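Local coordinates for protein AvrA (Salmonella typhimurium, PDB 6BE0) that probably transfers acetyl groups from acetyl-CoA to serine and threonine residues of target proteins, and binds inositol hexakisphosphate and coenzyme A, at residues 64-68 / 292-296; 170-174 / 211-217; 246-250 / 268-272; 85-91 / 111-117. All coordinates share one frame; numbering follows the deposited sequence.

Contact 1: 64-68 / 292-296; sequences YEETD and RIAEY
Two donors converge on Asp68 OD1: Tyr296 OH at 2.7 Å and Arg292 NE at 2.8 Å. They reach it from different directions, since the phenol hydroxyl meets the oxygen nearly along its C-O axis, whereas NE uses the syn lone pair, on the side of OD2. The second carboxylate oxygen is taken by the arginine as well, with Asp68 OD2 lying 2.8 Å from Arg292 NH2. This is a side-on, two-nitrogen salt bridge, and its flatness is evident from the carboxylate and guanidinium planes, which are only 11° apart. The Tyr296 ring, by contrast, stands almost perpendicular to the carboxylate, at 85°. Arg292 arrives there because its chain runs straight out of the helix and then bends at chi3 (-67°), turning NE and NH2 toward the acid. Three bonds therefore fix the carboxylate's rotation within a buried setting. Tyr64 CB lies over the centre of one guanidinium face, 3.5 Å from Arg292 CZ, while Thr67 CG2 packs 3.4 Å from Tyr296 OH. Arg292 NH2 also forms a salt bridge with Glu185, so its charge probably serves two acids; Tyr64 OH is hydrogen-bonded to Glu53. In the fold, the contact ties the first turn of helix 65-82 to helix 287-300; Ile188 of helix 186-199 touches both Asp68 and Arg292, and Leu50 of helix 40-55 packs on Tyr64 and Tyr296.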
# COMPACT_ATOMS: atom_id res chain seq x y z
N TYR A 64 -5.62 -12.09 -9.36
CA TYR A 64 -4.31 -12.52 -8.89
C TYR A 64 -4.21 -12.53 -7.37
O TYR A 64 -3.15 -12.83 -6.82
CB TYR A 64 -3.22 -11.62 -9.48
CG TYR A 64 -3.21 -11.58 -10.99
CD1 TYR A 64 -2.61 -12.59 -11.72
CD2 TYR A 64 -3.79 -10.52 -11.68
CE1 TYR A 64 -2.59 -12.56 -13.10
CE2 TYR A 64 -3.78 -10.48 -13.06
CZ TYR A 64 -3.17 -11.50 -13.77
OH TYR A 64 -3.16 -11.47 -15.14
N GLU A 65 -5.31 -12.19 -6.70
CA GLU A 65 -5.31 -12.05 -5.24
C GLU A 65 -4.83 -13.30 -4.53
O GLU A 65 -3.98 -13.23 -3.63
CB GLU A 65 -6.72 -11.70 -4.74
CG GLU A 65 -7.33 -10.47 -5.38
CD GLU A 65 -8.65 -10.08 -4.76
OE1 GLU A 65 -9.14 -10.82 -3.87
OE2 GLU A 65 -9.22 -9.05 -5.17
N GLU A 66 -5.36 -14.45 -4.92
CA GLU A 66 -5.04 -15.71 -4.27
C GLU A 66 -3.55 -16.02 -4.35
O GLU A 66 -2.95 -16.48 -3.39
CB GLU A 66 -5.85 -16.86 -4.90
CG GLU A 66 -5.52 -18.24 -4.34
CD GLU A 66 -5.67 -18.30 -2.83
OE1 GLU A 66 -6.80 -18.08 -2.33
OE2 GLU A 66 -4.66 -18.57 -2.14
N THR A 67 -2.95 -15.75 -5.51
CA THR A 67 -1.53 -16.02 -5.70
C THR A 67 -0.69 -15.04 -4.89
O THR A 67 0.28 -15.43 -4.25
CB THR A 67 -1.13 -15.94 -7.19
OG1 THR A 67 -1.92 -16.87 -7.95
CG2 THR A 67 0.35 -16.28 -7.37
N ASP A 68 -1.09 -13.76 -4.90
CA ASP A 68 -0.41 -12.75 -4.09
C ASP A 68 -0.40 -13.17 -2.62
O ASP A 68 0.63 -13.09 -1.96
CB ASP A 68 -1.09 -11.39 -4.23
CG ASP A 68 -0.78 -10.72 -5.56
OD1 ASP A 68 0.15 -11.16 -6.26
OD2 ASP A 68 -1.47 -9.72 -5.89
N ARG A 292 4.21 -6.82 -9.87
CA ARG A 292 4.03 -8.19 -9.38
C ARG A 292 5.07 -9.10 -10.01
O ARG A 292 5.67 -9.93 -9.33
CB ARG A 292 2.62 -8.71 -9.71
CG ARG A 292 2.42 -10.17 -9.34
CD ARG A 292 1.03 -10.68 -9.69
NE ARG A 292 -0.02 -10.06 -8.88
CZ ARG A 292 -0.85 -9.11 -9.32
NH1 ARG A 292 -0.79 -8.66 -10.56
NH2 ARG A 292 -1.76 -8.62 -8.49
N ILE A 293 5.29 -8.93 -11.31
CA ILE A 293 6.24 -9.75 -12.04
C ILE A 293 7.66 -9.52 -11.53
O ILE A 293 8.43 -10.46 -11.34
CB ILE A 293 6.18 -9.45 -13.56
CG1 ILE A 293 4.80 -9.83 -14.10
CG2 ILE A 293 7.28 -10.21 -14.31
CD1 ILE A 293 4.56 -9.41 -15.54
N ALA A 294 8.00 -8.25 -11.29
CA ALA A 294 9.31 -7.91 -10.74
C ALA A 294 9.50 -8.57 -9.38
O ALA A 294 10.53 -9.19 -9.11
CB ALA A 294 9.45 -6.40 -10.62
N GLU A 295 8.49 -8.43 -8.53
CA GLU A 295 8.52 -8.99 -7.18
C GLU A 295 8.70 -10.50 -7.20
O GLU A 295 9.49 -11.05 -6.44
CB GLU A 295 7.23 -8.62 -6.44
CG GLU A 295 7.16 -7.16 -6.01
CD GLU A 295 7.93 -6.88 -4.73
OE1 GLU A 295 8.79 -7.71 -4.35
OE2 GLU A 295 7.66 -5.85 -4.09
N TYR A 296 7.97 -11.18 -8.09
CA TYR A 296 8.07 -12.63 -8.21
C TYR A 296 9.45 -13.05 -8.72
O TYR A 296 10.06 -13.98 -8.20
CB TYR A 296 6.99 -13.18 -9.15
CG TYR A 296 5.59 -13.18 -8.59
CD1 TYR A 296 5.26 -12.46 -7.44
CD2 TYR A 296 4.58 -13.90 -9.21
CE1 TYR A 296 3.98 -12.47 -6.93
CE2 TYR A 296 3.29 -13.91 -8.71
CZ TYR A 296 2.99 -13.19 -7.57
OH TYR A 296 1.71 -13.20 -7.08

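Contact 2: 170-174 / 211-217; sequences CYFAM and NICERLC
One face of the Tyr171 ring carries the end of helix 205-212: Ile212 O sits over the ring centre, 3.5 Å above the plane, and Ile212 CA makes a CH-pi contact with the same ring, 4.3 Å from the centroid and 27° off the normal. Glu214 reaches the ring obliquely, with its OE2 3.7 Å from Tyr171 CE2. The helix finishes here in a Schellman motif: Glu214, the first residue to leave helical geometry, has a positive phi of 58° and two bonds back into the last turn. The chain that follows runs alongside strand 170-176, an outermost strand of the five-stranded sheet, and its Leu216 and Cys217 reach the same strand at Ala173. Tyr171 and Ala173 both point toward the helix end, while Phe172 between them points away and packs on helix 151-164. Asn211, with its CG turned anti to the backbone N (chi1 -176°), extends to the strand backbone; its amide nitrogen ND2 makes a weak, bent bond to Tyr171 O and has a firmer partner in Ser138 of the adjoining strand 136-143. That same strand also supplies Lys136, which touches both Tyr171 and Ile212. Ala173 CB packs against Leu216 CD2 (3.7 Å) and Cys217 SG (4.1 Å), but its closest neighbour is the amide oxygen Asn211 OD1, at 3.4 Å.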
# COMPACT_ATOMS: atom_id res chain seq x y z
N CYS A 170 -3.05 6.00 22.16
CA CYS A 170 -2.98 5.38 20.84
C CYS A 170 -4.01 6.01 19.91
O CYS A 170 -5.20 6.02 20.21
CB CYS A 170 -3.21 3.87 20.95
SG CYS A 170 -3.04 2.97 19.41
N TYR A 171 -3.54 6.54 18.78
CA TYR A 171 -4.40 7.26 17.85
C TYR A 171 -4.43 6.58 16.48
O TYR A 171 -3.39 6.24 15.92
CB TYR A 171 -3.93 8.71 17.71
CG TYR A 171 -3.91 9.46 19.02
CD1 TYR A 171 -2.78 9.45 19.83
CD2 TYR A 171 -5.02 10.16 19.46
CE1 TYR A 171 -2.76 10.13 21.03
CE2 TYR A 171 -5.01 10.84 20.66
CZ TYR A 171 -3.88 10.82 21.44
OH TYR A 171 -3.86 11.50 22.64
N PHE A 172 -5.64 6.39 15.96
CA PHE A 172 -5.84 5.67 14.71
C PHE A 172 -6.48 6.54 13.63
O PHE A 172 -7.32 7.40 13.91
CB PHE A 172 -6.71 4.43 14.94
CG PHE A 172 -7.16 3.76 13.68
CD1 PHE A 172 -8.42 4.00 13.16
CD2 PHE A 172 -6.32 2.88 13.01
CE1 PHE A 172 -8.84 3.38 11.99
CE2 PHE A 172 -6.73 2.26 11.85
CZ PHE A 172 -7.99 2.51 11.34
N ALA A 173 -6.07 6.31 12.39
CA ALA A 173 -6.63 7.01 11.24
C ALA A 173 -6.60 6.11 10.01
O ALA A 173 -5.69 5.30 9.84
CB ALA A 173 -5.87 8.30 10.97
N MET A 174 -7.61 6.25 9.16
CA MET A 174 -7.68 5.50 7.91
C MET A 174 -7.59 6.48 6.75
O MET A 174 -8.26 7.51 6.75
CB MET A 174 -8.97 4.69 7.85
CG MET A 174 -9.19 3.94 6.55
SD MET A 174 -10.62 2.85 6.65
CE MET A 174 -11.30 3.03 5.01
N ASN A 211 -2.12 13.12 13.18
CA ASN A 211 -2.95 12.02 13.66
C ASN A 211 -2.95 12.00 15.19
O ASN A 211 -4.00 11.87 15.82
CB ASN A 211 -2.45 10.68 13.11
CG ASN A 211 -3.33 9.52 13.51
OD1 ASN A 211 -4.52 9.69 13.77
ND2 ASN A 211 -2.75 8.32 13.56
N ILE A 212 -1.76 12.14 15.77
CA ILE A 212 -1.60 12.15 17.22
C ILE A 212 -2.27 13.36 17.84
O ILE A 212 -2.94 13.25 18.87
CB ILE A 212 -0.11 12.14 17.61
CG1 ILE A 212 0.51 10.78 17.28
CG2 ILE A 212 0.08 12.44 19.09
CD1 ILE A 212 2.01 10.71 17.46
N CYS A 213 -2.10 14.52 17.22
CA CYS A 213 -2.67 15.76 17.74
C CYS A 213 -4.14 15.89 17.36
O CYS A 213 -4.78 16.89 17.70
CB CYS A 213 -1.88 16.96 17.22
SG CYS A 213 -0.15 17.00 17.78
N GLU A 214 -4.66 14.88 16.67
CA GLU A 214 -6.05 14.85 16.26
C GLU A 214 -6.40 16.06 15.40
O GLU A 214 -7.40 16.74 15.64
CB GLU A 214 -6.97 14.78 17.49
CG GLU A 214 -6.55 13.71 18.49
CD GLU A 214 -7.56 13.53 19.61
OE1 GLU A 214 -8.71 13.14 19.32
OE2 GLU A 214 -7.21 13.78 20.78
N ARG A 215 -5.55 16.32 14.41
CA ARG A 215 -5.75 17.42 13.46
C ARG A 215 -5.81 16.89 12.03
O ARG A 215 -5.70 17.66 11.08
CB ARG A 215 -4.63 18.45 13.58
CG ARG A 215 -4.41 19.00 14.98
CD ARG A 215 -3.39 20.13 14.94
NE ARG A 215 -2.12 19.70 14.37
CZ ARG A 215 -0.99 19.50 15.05
NH1 ARG A 215 -0.94 19.69 16.36
NH2 ARG A 215 0.10 19.11 14.41
N LEU A 216 -5.97 15.58 11.89
CA LEU A 216 -5.90 14.93 10.59
C LEU A 216 -7.28 14.75 9.97
O LEU A 216 -7.60 15.35 8.94
CB LEU A 216 -5.20 13.58 10.71
CG LEU A 216 -4.95 12.81 9.41
CD1 LEU A 216 -4.04 13.60 8.47
CD2 LEU A 216 -4.34 11.46 9.72
N CYS A 217 -8.10 13.92 10.61
CA CYS A 217 -9.43 13.61 10.10
C CYS A 217 -10.49 14.53 10.69
O CYS A 217 -11.37 15.01 9.98
CB CYS A 217 -9.78 12.15 10.40
SG CYS A 217 -8.67 10.95 9.64

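Contact 3: 246-250 / 268-272; sequences LNEYV and LYERF. With IHP (inositol hexakisphosphate), chain B.
Apolar packing dominates, and Leu246 is its centre. Its two methyls divide the work: Leu246 CD1 presses against the Phe272 ring, 3.5 Å from Phe272 CD1, while CD2 meets Leu268 CD2 at 3.9 Å. Nearer the backbone, Leu246 CB comes up to the edge of the Tyr269 ring, 4.0 Å from Tyr269 CE1. One turn on, Val250 approaches the same ring from the opposite direction, its closest atoms being Val250 CG2 and Tyr269 OH, 3.1 Å apart. The backbone position of Tyr269 does not face the other helix, but chi1 of -83° lets the ring reach across to Asn247 and Val250.

The polar link is single and weak: Tyr269 OH donates to Asn247 OD1 over 2.8 Å, the amide and ring planes being 79° apart. Tyr249 touches Leu268 only loosely, and its hydroxyl is engaged with Leu232 O.

The ligand contact lies on a different side of helix 268-273. Arg271, extended from CG to NE, takes no part in the helix packing and brings one guanidinium face against a phosphate of inositol hexakisphosphate, whose O24 lies over the centre, 3.1 Å from Arg271 CZ; with this face-on approach any attraction is probably electrostatic rather than a directed N-H bond. Lys238, His239, Lys263 and Lys291 also bond to this ligand.

The two short helix segments run antiparallel, at 172° and with axes 12.0 Å apart, a spacing filled by leucine, valine and aromatic side chains. Phe272 also lies near Ala243 at the coenzyme A site, so helix 268-273 borders both ligand sites before leading on to the small sheet of strands 276-278 and 283-285.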
# COMPACT_ATOMS: atom_id res chain seq x y z
N LEU A 246 -3.77 11.33 -11.29
CA LEU A 246 -2.45 11.95 -11.21
C LEU A 246 -2.56 13.46 -11.36
O LEU A 246 -1.85 14.21 -10.69
CB LEU A 246 -1.51 11.38 -12.27
CG LEU A 246 -0.94 9.98 -12.03
CD1 LEU A 246 -0.12 9.53 -13.22
CD2 LEU A 246 -0.10 9.94 -10.76
N ASN A 247 -3.44 13.91 -12.25
CA ASN A 247 -3.67 15.34 -12.45
C ASN A 247 -4.19 15.99 -11.17
O ASN A 247 -3.95 17.17 -10.93
CB ASN A 247 -4.67 15.58 -13.59
CG ASN A 247 -4.16 15.08 -14.92
OD1 ASN A 247 -2.97 14.85 -15.10
ND2 ASN A 247 -5.07 14.93 -15.88
N GLU A 248 -4.91 15.22 -10.37
CA GLU A 248 -5.45 15.73 -9.11
C GLU A 248 -4.35 15.86 -8.07
O GLU A 248 -4.40 16.74 -7.21
CB GLU A 248 -6.56 14.82 -8.60
CG GLU A 248 -7.82 14.84 -9.46
CD GLU A 248 -8.80 13.75 -9.09
OE1 GLU A 248 -8.63 13.12 -8.02
OE2 GLU A 248 -9.75 13.52 -9.88
N TYR A 249 -3.35 14.98 -8.14
CA TYR A 249 -2.25 15.01 -7.19
C TYR A 249 -1.29 16.16 -7.47
O TYR A 249 -0.87 16.86 -6.55
CB TYR A 249 -1.48 13.69 -7.21
CG TYR A 249 -0.28 13.70 -6.29
CD1 TYR A 249 -0.43 13.65 -4.91
CD2 TYR A 249 1.01 13.79 -6.79
CE1 TYR A 249 0.65 13.67 -4.06
CE2 TYR A 249 2.11 13.81 -5.95
CZ TYR A 249 1.92 13.75 -4.59
OH TYR A 249 3.01 13.78 -3.75
N VAL A 250 -0.96 16.37 -8.74
CA VAL A 250 -0.03 17.43 -9.12
C VAL A 250 -0.64 18.82 -8.94
O VAL A 250 0.07 19.81 -8.83
CB VAL A 250 0.43 17.28 -10.58
CG1 VAL A 250 1.20 15.98 -10.77
CG2 VAL A 250 -0.75 17.34 -11.53
N LEU A 268 7.16 11.53 -12.99
CA LEU A 268 5.94 10.82 -12.60
C LEU A 268 5.06 10.57 -13.82
O LEU A 268 4.53 9.48 -14.00
CB LEU A 268 5.18 11.63 -11.55
CG LEU A 268 3.87 11.03 -11.03
CD1 LEU A 268 4.15 9.76 -10.22
CD2 LEU A 268 3.12 12.05 -10.19
N TYR A 269 4.90 11.60 -14.65
CA TYR A 269 4.10 11.49 -15.86
C TYR A 269 4.76 10.60 -16.91
O TYR A 269 4.10 9.77 -17.54
CB TYR A 269 3.84 12.87 -16.46
CG TYR A 269 2.69 13.65 -15.85
CD1 TYR A 269 1.60 13.00 -15.27
CD2 TYR A 269 2.69 15.04 -15.86
CE1 TYR A 269 0.56 13.71 -14.72
CE2 TYR A 269 1.64 15.75 -15.32
CZ TYR A 269 0.58 15.08 -14.75
OH TYR A 269 -0.46 15.79 -14.21
N GLU A 270 6.06 10.79 -17.11
CA GLU A 270 6.80 10.01 -18.10
C GLU A 270 6.75 8.53 -17.76
O GLU A 270 6.66 7.69 -18.65
CB GLU A 270 8.25 10.49 -18.19
CG GLU A 270 8.42 11.80 -18.95
CD GLU A 270 9.88 12.19 -19.12
OE1 GLU A 270 10.72 11.71 -18.34
OE2 GLU A 270 10.18 12.97 -20.05
N ARG A 271 6.81 8.22 -16.47
CA ARG A 271 6.74 6.83 -16.03
C ARG A 271 5.35 6.25 -16.22
O ARG A 271 5.20 5.09 -16.61
CB ARG A 271 7.15 6.70 -14.56
CG ARG A 271 6.67 5.40 -13.95
CD ARG A 271 7.35 5.04 -12.65
NE ARG A 271 6.67 3.90 -12.03
CZ ARG A 271 6.69 2.66 -12.50
NH1 ARG A 271 7.38 2.37 -13.60
NH2 ARG A 271 6.03 1.71 -11.88
N PHE A 272 4.32 7.05 -15.94
CA PHE A 272 2.94 6.60 -16.09
C PHE A 272 2.68 6.13 -17.52
O PHE A 272 2.02 5.12 -17.73
CB PHE A 272 1.97 7.73 -15.73
CG PHE A 272 0.53 7.41 -16.06
CD1 PHE A 272 -0.23 6.62 -15.23
CD2 PHE A 272 -0.05 7.92 -17.22
CE1 PHE A 272 -1.55 6.33 -15.54
CE2 PHE A 272 -1.36 7.64 -17.53
CZ PHE A 272 -2.11 6.84 -16.69
C1 IHP B . 13.15 1.09 -6.37
C2 IHP B . 11.74 0.53 -6.32
C3 IHP B . 11.01 0.75 -7.64
C4 IHP B . 11.81 0.19 -8.79
C5 IHP B . 13.13 0.94 -8.88
C6 IHP B . 13.95 0.72 -7.62
O11 IHP B . 13.84 0.67 -5.21
P1 IHP B . 14.03 1.72 -4.03
O21 IHP B . 13.84 1.02 -2.70
O31 IHP B . 13.01 2.84 -4.13
O41 IHP B . 15.42 2.30 -4.10
O12 IHP B . 11.77 -0.87 -5.98
P2 IHP B . 11.10 -1.37 -4.63
O22 IHP B . 11.62 -0.57 -3.45
O32 IHP B . 9.60 -1.21 -4.68
O42 IHP B . 11.45 -2.83 -4.42
O13 IHP B . 9.71 0.15 -7.58
P3 IHP B . 8.43 1.09 -7.56
O23 IHP B . 7.39 0.51 -6.63
O33 IHP B . 8.78 2.48 -7.09
O43 IHP B . 7.84 1.17 -8.94
O14 IHP B . 11.06 0.23 -10.02
P4 IHP B . 10.70 1.59 -10.82
O24 IHP B . 9.25 1.56 -11.23
O34 IHP B . 10.94 2.82 -9.98
O44 IHP B . 11.53 1.67 -12.07
O15 IHP B . 13.88 0.56 -10.03
P5 IHP B . 14.81 1.63 -10.73
O25 IHP B . 15.04 2.80 -9.80
O35 IHP B . 16.14 0.99 -11.07
O45 IHP B . 14.18 2.14 -12.00
O16 IHP B . 14.40 -0.63 -7.56
P6 IHP B . 15.91 -0.92 -7.28
O26 IHP B . 16.21 -2.37 -7.54
O36 IHP B . 16.77 -0.07 -8.19
O46 IHP B . 16.25 -0.61 -5.85

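Contact 4: 85-91 / 111-117; sequences ELNLKFV and SARFLVN
Arg113 crosses from its strand to the turn that precedes the neighbouring one, and each part of its side chain meets something. Its CB lies 3.6 Å from Leu88 CD1. Beyond CG the chain bends at chi2 (88°), which swings CD back over the 85-87 turn, where it lies 3.3 Å from Leu86 O and packs on Leu86 CD1. NE is taken by a salt bridge to Asp129 on the adjacent strand 125-133. At the tip, NH1 donates to Leu86 O over 3.0 Å in a nearly straight bond (164°); the oxygen lies in the guanidinium plane, although the donor stands 36° above the carbonyl plane. One carbonyl thus receives the charged end, while Asp129, outside the two segments, holds the group from a second direction.

Asn87, whose positive phi turns the chain into the strand, adds a bond of its own: Asn87 ND2 meets Ser111 O at 2.9 Å, nearly along the C=O direction. From there the strands run parallel, pairing Leu88 with Arg113 through to Val91 with Val116. Their backbone bonds step from Asn87 O to Arg113 N (2.9 Å) and onward to Val91 O and Asn117 N (3.1 Å). Leu115 lies between Leu88 and Phe90 on one face, whereas Val91 CG2 packs 3.5 Å from Val116 CB on the other.

Helix 94-106 links the two strands as a beta-alpha-beta unit and covers the face bearing Val91 and Phe114. Helices 65-82 and 186-199 cover the face of Phe90, Arg113 and Leu115. Strand 88-91 is outermost in the mixed sheet, with 111-117 bonded on its far side to 125-133.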
# COMPACT_ATOMS: atom_id res chain seq x y z
N GLU A 85 15.51 -1.97 8.15
CA GLU A 85 14.82 -1.02 9.02
C GLU A 85 13.31 -0.97 8.74
O GLU A 85 12.57 -0.28 9.43
CB GLU A 85 15.42 0.38 8.87
CG GLU A 85 16.86 0.48 9.37
CD GLU A 85 17.41 1.90 9.28
OE1 GLU A 85 16.68 2.79 8.80
OE2 GLU A 85 18.57 2.11 9.69
N LEU A 86 12.88 -1.72 7.72
CA LEU A 86 11.49 -1.71 7.28
C LEU A 86 10.54 -2.22 8.36
O LEU A 86 9.48 -1.63 8.59
CB LEU A 86 11.34 -2.55 6.01
CG LEU A 86 9.93 -2.75 5.47
CD1 LEU A 86 9.34 -1.44 4.97
CD2 LEU A 86 9.94 -3.79 4.36
N ASN A 87 10.91 -3.32 9.01
CA ASN A 87 10.07 -3.95 10.02
C ASN A 87 8.67 -4.24 9.51
O ASN A 87 7.68 -3.71 10.02
CB ASN A 87 9.99 -3.08 11.27
CG ASN A 87 11.30 -3.02 12.03
OD1 ASN A 87 12.17 -3.88 11.87
ND2 ASN A 87 11.45 -2.01 12.88
N LEU A 88 8.58 -5.10 8.49
CA LEU A 88 7.29 -5.46 7.91
C LEU A 88 6.80 -6.79 8.45
O LEU A 88 7.56 -7.76 8.53
CB LEU A 88 7.39 -5.51 6.38
CG LEU A 88 6.07 -5.74 5.63
CD1 LEU A 88 5.06 -4.65 5.97
CD2 LEU A 88 6.32 -5.79 4.14
N LYS A 89 5.53 -6.83 8.82
CA LYS A 89 4.87 -8.05 9.29
C LYS A 89 3.63 -8.33 8.45
O LYS A 89 2.88 -7.41 8.11
CB LYS A 89 4.48 -7.93 10.76
CG LYS A 89 5.65 -8.06 11.74
CD LYS A 89 6.19 -9.48 11.75
CE LYS A 89 7.16 -9.70 12.90
NZ LYS A 89 7.75 -11.07 12.84
N PHE A 90 3.43 -9.60 8.11
CA PHE A 90 2.22 -10.01 7.41
C PHE A 90 1.26 -10.65 8.39
O PHE A 90 1.58 -11.65 9.04
CB PHE A 90 2.56 -10.99 6.28
CG PHE A 90 1.35 -11.55 5.58
CD1 PHE A 90 0.39 -10.70 5.06
CD2 PHE A 90 1.19 -12.91 5.43
CE1 PHE A 90 -0.73 -11.21 4.41
CE2 PHE A 90 0.08 -13.43 4.78
CZ PHE A 90 -0.88 -12.58 4.27
N VAL A 91 0.08 -10.05 8.52
CA VAL A 91 -0.96 -10.54 9.41
C VAL A 91 -2.19 -10.90 8.59
O VAL A 91 -2.46 -10.28 7.56
CB VAL A 91 -1.32 -9.51 10.50
CG1 VAL A 91 -0.12 -9.29 11.42
CG2 VAL A 91 -1.77 -8.20 9.88
N SER A 111 8.92 2.04 14.94
CA SER A 111 8.63 2.17 13.52
C SER A 111 8.43 0.79 12.91
O SER A 111 9.34 -0.04 12.91
CB SER A 111 9.77 2.90 12.81
OG SER A 111 9.58 2.91 11.41
N ALA A 112 7.22 0.54 12.41
CA ALA A 112 6.90 -0.75 11.82
C ALA A 112 5.75 -0.64 10.83
O ALA A 112 5.00 0.34 10.83
CB ALA A 112 6.56 -1.76 12.91
N ARG A 113 5.62 -1.65 9.97
CA ARG A 113 4.54 -1.71 9.00
C ARG A 113 3.88 -3.07 9.01
O ARG A 113 4.49 -4.07 9.40
CB ARG A 113 5.05 -1.39 7.59
CG ARG A 113 5.45 0.06 7.40
CD ARG A 113 6.90 0.29 7.77
NE ARG A 113 7.19 1.70 8.01
CZ ARG A 113 8.34 2.16 8.48
NH1 ARG A 113 9.33 1.32 8.78
NH2 ARG A 113 8.51 3.46 8.67
N PHE A 114 2.62 -3.11 8.58
CA PHE A 114 1.85 -4.34 8.57
C PHE A 114 1.07 -4.50 7.28
O PHE A 114 0.32 -3.61 6.90
CB PHE A 114 0.87 -4.37 9.74
CG PHE A 114 1.53 -4.22 11.09
CD1 PHE A 114 1.70 -2.97 11.65
CD2 PHE A 114 1.97 -5.34 11.78
CE1 PHE A 114 2.30 -2.83 12.89
CE2 PHE A 114 2.58 -5.20 13.02
CZ PHE A 114 2.74 -3.95 13.57
N LEU A 115 1.26 -5.63 6.60
CA LEU A 115 0.34 -6.05 5.55
C LEU A 115 -0.74 -6.89 6.20
O LEU A 115 -0.46 -7.95 6.76
CB LEU A 115 1.05 -6.85 4.45
CG LEU A 115 2.10 -6.12 3.61
CD1 LEU A 115 2.47 -6.99 2.42
CD2 LEU A 115 1.62 -4.75 3.15
N VAL A 116 -1.98 -6.41 6.13
CA VAL A 116 -3.09 -7.06 6.80
C VAL A 116 -4.18 -7.47 5.81
O VAL A 116 -4.68 -6.65 5.04
CB VAL A 116 -3.71 -6.14 7.89
CG1 VAL A 116 -4.05 -4.76 7.32
CG2 VAL A 116 -4.93 -6.79 8.53
N ASN A 117 -4.53 -8.75 5.84
CA ASN A 117 -5.69 -9.24 5.12
C ASN A 117 -6.93 -8.99 5.96
O ASN A 117 -7.17 -9.68 6.95
CB ASN A 117 -5.57 -10.73 4.79
CG ASN A 117 -6.72 -11.23 3.94
OD1 ASN A 117 -7.52 -10.45 3.43
ND2 ASN A 117 -6.81 -12.55 3.78

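Contacts 1 and 4 are buried, whereas contacts 2 and 3 are only partly so. Contacts 2 and 4 involve the two outermost strands of the same five-stranded sheet, their centres about 19 Å apart; contact 4 is held by regular backbone bonding, contact 2 mainly by ring and methyl packing on a helix end. Contacts 1 and 3 instead join helices, the first through buried charge, the second largely through apolar packing. Helix 65-82 belongs to contact 1 and also lines one face of contact 4. Contact 1 closes the longest loop, enclosing the other three. Only contact 3 touches inositol hexakisphosphate; side chains of contacts 1 and 4 come no closer than about 9 Å to a ligand.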